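Local coordinates for exocyst complex component EXO70 (Saccharomyces cerevisiae, PDB 2B1E), which acts in the secretory pathway as a subunit of the exocyst, helping assemble this complex, which tethers secretory vesicles to sites of exocytosis, at residues V381-R385 with P397-N401; A387-M392 with N407-I413. Numbering follows the deposited sequence.

Contact 1. Residues V381-R385 with P397-N401; sequences VNLER and PDVAN
Within the rod of helices that makes up Exo70, the loop between helix 364-391 and helix 410-429 turns back on the first of these, and a carboxylate on the helix binds the loop's backbone. Residues 381-385 form regular helix (phi near -65°, psi near -40°; Arg385 N to Val381 O, 2.7 Å), whereas 397-401 is irregular. Pro397 and Val399 are extended, and Ala400 takes positive phi (55/39), bending the chain. The closest CA pair is Arg385 and Pro397, 6.0 Å apart, and the segments bury 271 Å² in all. Val381, chi1 p, brings CG2 to 3.4 Å from Val399 CG2. Glu384 points its CA-to-CB bond at the loop and extends with chi1 and chi2 both t, so that OE1 accepts from Ala400 N at 3.0 Å with an almost linear N-H...O angle of 179°; its OE2 lies 3.3 Å from Val399 CA. The hydroxyls of Tyr452 and Tyr455 and the side-chain amide of Gln388 (NE2) also bind this buried carboxylate. Arg385, chi1 and chi2 t, lays its guanidinium beside Val399 and forms a salt bridge with Glu351. Val399, chi1 m, thus fits between Val381, Glu384 and Arg385. Farther out, the loop braces itself through Asn401 ND2 to Asp398 OD2, 2.6 Å. Val399 CG1 sits over one face of the Arg385 guanidinium and 3.8 Å from Arg385 CA.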
# COMPACT_ATOMS: atom_id res chain seq x y z
N VAL A 381 -13.65 -12.84 18.06
CA VAL A 381 -13.13 -13.82 19.01
C VAL A 381 -12.46 -13.18 20.23
O VAL A 381 -12.64 -13.64 21.35
CB VAL A 381 -12.13 -14.80 18.32
CG1 VAL A 381 -10.86 -14.08 17.94
CG2 VAL A 381 -11.82 -15.96 19.26
N ASN A 382 -11.70 -12.12 20.02
CA ASN A 382 -11.04 -11.44 21.14
C ASN A 382 -12.05 -10.74 22.05
O ASN A 382 -11.88 -10.70 23.26
CB ASN A 382 -9.99 -10.48 20.63
CG ASN A 382 -8.68 -11.19 20.34
OD1 ASN A 382 -7.86 -11.37 21.24
ND2 ASN A 382 -8.50 -11.62 19.09
N LEU A 383 -13.11 -10.19 21.46
CA LEU A 383 -14.14 -9.58 22.29
C LEU A 383 -14.81 -10.72 23.07
O LEU A 383 -15.20 -10.55 24.22
CB LEU A 383 -15.20 -8.87 21.45
CG LEU A 383 -14.85 -7.48 20.93
CD1 LEU A 383 -15.98 -6.97 20.06
CD2 LEU A 383 -14.60 -6.54 22.12
N GLU A 384 -14.94 -11.89 22.44
CA GLU A 384 -15.55 -13.04 23.11
C GLU A 384 -14.67 -13.52 24.25
O GLU A 384 -15.16 -13.79 25.36
CB GLU A 384 -15.77 -14.22 22.15
CG GLU A 384 -16.81 -15.19 22.72
CD GLU A 384 -16.71 -16.61 22.17
OE1 GLU A 384 -16.46 -16.80 20.96
OE2 GLU A 384 -16.92 -17.54 22.98
N ARG A 385 -13.38 -13.66 23.97
CA ARG A 385 -12.42 -14.10 24.98
C ARG A 385 -12.49 -13.18 26.20
O ARG A 385 -12.56 -13.65 27.34
CB ARG A 385 -11.00 -14.10 24.40
CG ARG A 385 -9.92 -14.40 25.44
CD ARG A 385 -8.55 -14.57 24.81
NE ARG A 385 -8.44 -15.80 24.03
CZ ARG A 385 -8.68 -15.91 22.73
NH1 ARG A 385 -9.06 -14.84 22.03
NH2 ARG A 385 -8.56 -17.08 22.12
N PRO A 397 -11.11 -19.61 28.94
CA PRO A 397 -12.08 -19.33 27.88
C PRO A 397 -12.14 -20.41 26.81
O PRO A 397 -11.11 -21.00 26.46
CB PRO A 397 -11.58 -18.00 27.31
CG PRO A 397 -11.00 -17.33 28.53
CD PRO A 397 -10.21 -18.47 29.15
N ASP A 398 -13.34 -20.68 26.31
CA ASP A 398 -13.52 -21.65 25.25
C ASP A 398 -14.30 -20.92 24.16
O ASP A 398 -15.52 -21.03 24.07
CB ASP A 398 -14.30 -22.88 25.75
CG ASP A 398 -14.51 -23.91 24.65
OD1 ASP A 398 -13.74 -23.90 23.67
OD2 ASP A 398 -15.43 -24.75 24.78
N VAL A 399 -13.58 -20.15 23.36
CA VAL A 399 -14.19 -19.35 22.30
C VAL A 399 -14.57 -20.16 21.07
O VAL A 399 -14.09 -21.28 20.87
CB VAL A 399 -13.24 -18.21 21.84
CG1 VAL A 399 -12.87 -17.32 23.02
CG2 VAL A 399 -11.98 -18.80 21.19
N ALA A 400 -15.44 -19.57 20.26
CA ALA A 400 -15.91 -20.19 19.03
C ALA A 400 -16.50 -21.56 19.27
O ALA A 400 -16.29 -22.48 18.48
CB ALA A 400 -14.76 -20.28 18.03
N ASN A 401 -17.23 -21.71 20.36
CA ASN A 401 -17.85 -22.99 20.66
C ASN A 401 -19.24 -22.80 21.23
O ASN A 401 -19.41 -22.65 22.43
CB ASN A 401 -16.98 -23.79 21.63
CG ASN A 401 -17.59 -25.14 21.98
OD1 ASN A 401 -18.54 -25.59 21.32
ND2 ASN A 401 -17.05 -25.79 23.00

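Contact 2. Residues A387-M392 with N407-I413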
# COMPACT_ATOMS: atom_id res chain seq x y z
N ALA A 387 -14.94 -11.24 27.10
CA ALA A 387 -16.24 -11.38 27.73
C ALA A 387 -16.27 -12.61 28.63
O ALA A 387 -16.79 -12.56 29.74
CB ALA A 387 -17.34 -11.47 26.68
N GLN A 388 -15.70 -13.72 28.16
CA GLN A 388 -15.68 -14.94 28.96
C GLN A 388 -14.86 -14.76 30.24
O GLN A 388 -15.26 -15.22 31.32
CB GLN A 388 -15.12 -16.11 28.13
CG GLN A 388 -16.18 -16.74 27.21
CD GLN A 388 -15.77 -18.09 26.66
OE1 GLN A 388 -15.25 -18.93 27.38
NE2 GLN A 388 -16.01 -18.30 25.37
N ILE A 389 -13.73 -14.08 30.13
CA ILE A 389 -12.86 -13.82 31.28
C ILE A 389 -13.56 -12.86 32.25
O ILE A 389 -13.38 -12.94 33.47
CB ILE A 389 -11.53 -13.18 30.83
CG1 ILE A 389 -10.73 -14.19 30.00
CG2 ILE A 389 -10.73 -12.71 32.02
CD1 ILE A 389 -9.46 -13.63 29.40
N ALA A 390 -14.37 -11.96 31.70
CA ALA A 390 -15.10 -11.00 32.51
C ALA A 390 -16.24 -11.65 33.29
O ALA A 390 -16.46 -11.31 34.45
CB ALA A 390 -15.65 -9.89 31.61
N LEU A 391 -16.95 -12.58 32.67
CA LEU A 391 -18.08 -13.24 33.32
C LEU A 391 -17.70 -14.49 34.11
O LEU A 391 -18.43 -14.89 35.02
CB LEU A 391 -19.16 -13.61 32.30
CG LEU A 391 -19.80 -12.46 31.53
CD1 LEU A 391 -20.70 -13.03 30.46
CD2 LEU A 391 -20.58 -11.56 32.48
N MET A 392 -16.59 -15.12 33.74
CA MET A 392 -16.10 -16.33 34.41
C MET A 392 -14.58 -16.18 34.58
O MET A 392 -13.80 -16.81 33.87
CB MET A 392 -16.42 -17.58 33.58
CG MET A 392 -17.92 -17.79 33.34
SD MET A 392 -18.28 -19.17 32.21
CE MET A 392 -18.76 -20.42 33.38
N ASN A 407 -19.44 -22.90 29.34
CA ASN A 407 -19.79 -21.50 29.15
C ASN A 407 -21.24 -21.31 29.57
O ASN A 407 -22.16 -21.66 28.82
CB ASN A 407 -19.61 -21.11 27.68
CG ASN A 407 -19.75 -19.62 27.47
OD1 ASN A 407 -20.22 -18.90 28.35
ND2 ASN A 407 -19.36 -19.16 26.29
N LYS A 408 -21.45 -20.75 30.76
CA LYS A 408 -22.81 -20.55 31.27
C LYS A 408 -23.44 -19.23 30.81
O LYS A 408 -24.58 -18.94 31.15
CB LYS A 408 -22.82 -20.58 32.80
CG LYS A 408 -22.05 -21.73 33.46
CD LYS A 408 -22.63 -23.09 33.13
CE LYS A 408 -21.80 -24.22 33.78
NZ LYS A 408 -22.21 -25.56 33.28
N HIS A 409 -22.71 -18.44 30.04
CA HIS A 409 -23.21 -17.13 29.60
C HIS A 409 -23.30 -16.97 28.09
O HIS A 409 -23.14 -15.86 27.58
CB HIS A 409 -22.28 -16.05 30.17
CG HIS A 409 -22.05 -16.18 31.64
ND1 HIS A 409 -22.90 -15.64 32.57
CD2 HIS A 409 -21.10 -16.85 32.33
CE1 HIS A 409 -22.49 -15.98 33.79
NE2 HIS A 409 -21.40 -16.71 33.67
N LYS A 410 -23.58 -18.05 27.37
CA LYS A 410 -23.62 -17.97 25.92
C LYS A 410 -24.67 -17.01 25.36
O LYS A 410 -24.43 -16.34 24.36
CB LYS A 410 -23.78 -19.37 25.32
CG LYS A 410 -22.59 -20.27 25.65
CD LYS A 410 -22.58 -21.58 24.89
CE LYS A 410 -23.62 -22.55 25.43
NZ LYS A 410 -23.44 -22.74 26.88
N GLN A 411 -25.82 -16.92 26.02
CA GLN A 411 -26.86 -16.04 25.53
C GLN A 411 -26.40 -14.58 25.52
O GLN A 411 -26.51 -13.90 24.50
CB GLN A 411 -28.14 -16.18 26.37
CG GLN A 411 -29.28 -15.26 25.90
CD GLN A 411 -30.60 -15.58 26.57
OE1 GLN A 411 -30.69 -15.63 27.80
NE2 GLN A 411 -31.63 -15.81 25.77
N ARG A 412 -25.86 -14.12 26.65
CA ARG A 412 -25.37 -12.75 26.76
C ARG A 412 -24.14 -12.47 25.90
O ARG A 412 -24.05 -11.42 25.27
CB ARG A 412 -25.04 -12.40 28.22
CG ARG A 412 -24.46 -11.00 28.37
CD ARG A 412 -24.08 -10.60 29.79
NE ARG A 412 -23.53 -9.24 29.77
CZ ARG A 412 -23.11 -8.57 30.84
NH1 ARG A 412 -23.16 -9.13 32.05
NH2 ARG A 412 -22.63 -7.35 30.70
N ILE A 413 -23.18 -13.40 25.91
CA ILE A 413 -21.98 -13.23 25.10
C ILE A 413 -22.38 -13.22 23.63
O ILE A 413 -21.87 -12.42 22.84
CB ILE A 413 -20.96 -14.36 25.38
CG1 ILE A 413 -20.40 -14.21 26.81
CG2 ILE A 413 -19.84 -14.32 24.34
CD1 ILE A 413 -19.67 -15.46 27.35
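An Asx turn and the first turn of helix 410-429 pack against the C-terminal end of helix 364-391, joining two successive helices of the helical rod. In the Asx turn, Asn407 OD1 accepts from His409 N at 3.0 Å (N-H...O 153°), and His409 itself occupies the N-cap position of helix 410-429; Lys410 NZ adds a second tie to Asn407 O at 2.6 Å. The CA pairs Ala387-Ile413 (6.6 Å) and Leu391-His409 (7.4 Å) show the register falling on 407-413 as it rises on 387-392, so these short segments run in roughly opposite senses. They bury 448 Å², with Leu391 (96 Å²) and Met392 (76 Å²) contributing most. Leu391 takes the central place: its CD1 lies 3.4 Å from His409 CB and 3.8 Å from Ile413 CG1, and its CD2 reaches 3.6 Å from NH1 of Arg412, whose NE is bound by Asn307. Ile413 also meets Ala387, CG1 to CB at 4.1 Å, and Gln388, CD1 to CG at 3.7 Å. Met392, where the first helix gives way to phi/psi -137/75, has its CE 3.5 Å from Lys408 CG. The His409 ring is held from two directions. Leu391 CB makes a CH-pi contact over its face, 3.9 Å from the centroid and 16° off the normal, while Met392 SD approaches the ring edge, 4.7 Å from the same centroid and 86° off the normal.

Both contacts use helix 364-391, with contact 2 farther toward its C-terminal end; their centres are 9 Å apart. Their segments alternate along the chain, so the single connection 392-409 supplies first the loop partner of contact 1 and then the Asx turn of contact 2, whose partner segment runs on into the first turn of helix 410-429. Gln388, a contact 2 residue, joins them: its OE1 lies 2.8 Å from Asp398 N, a probable hydrogen bond, and its NE2 binds Glu384. Apolar contacts add to this, with Pro397 CG 3.5 Å from Ile389 CG1 and Glu384 CG 3.5 Å from Ile413 CG2. Tyr455 of helix 440-473 binds Glu384 in contact 1 and touches Asn407 and Lys410 in contact 2.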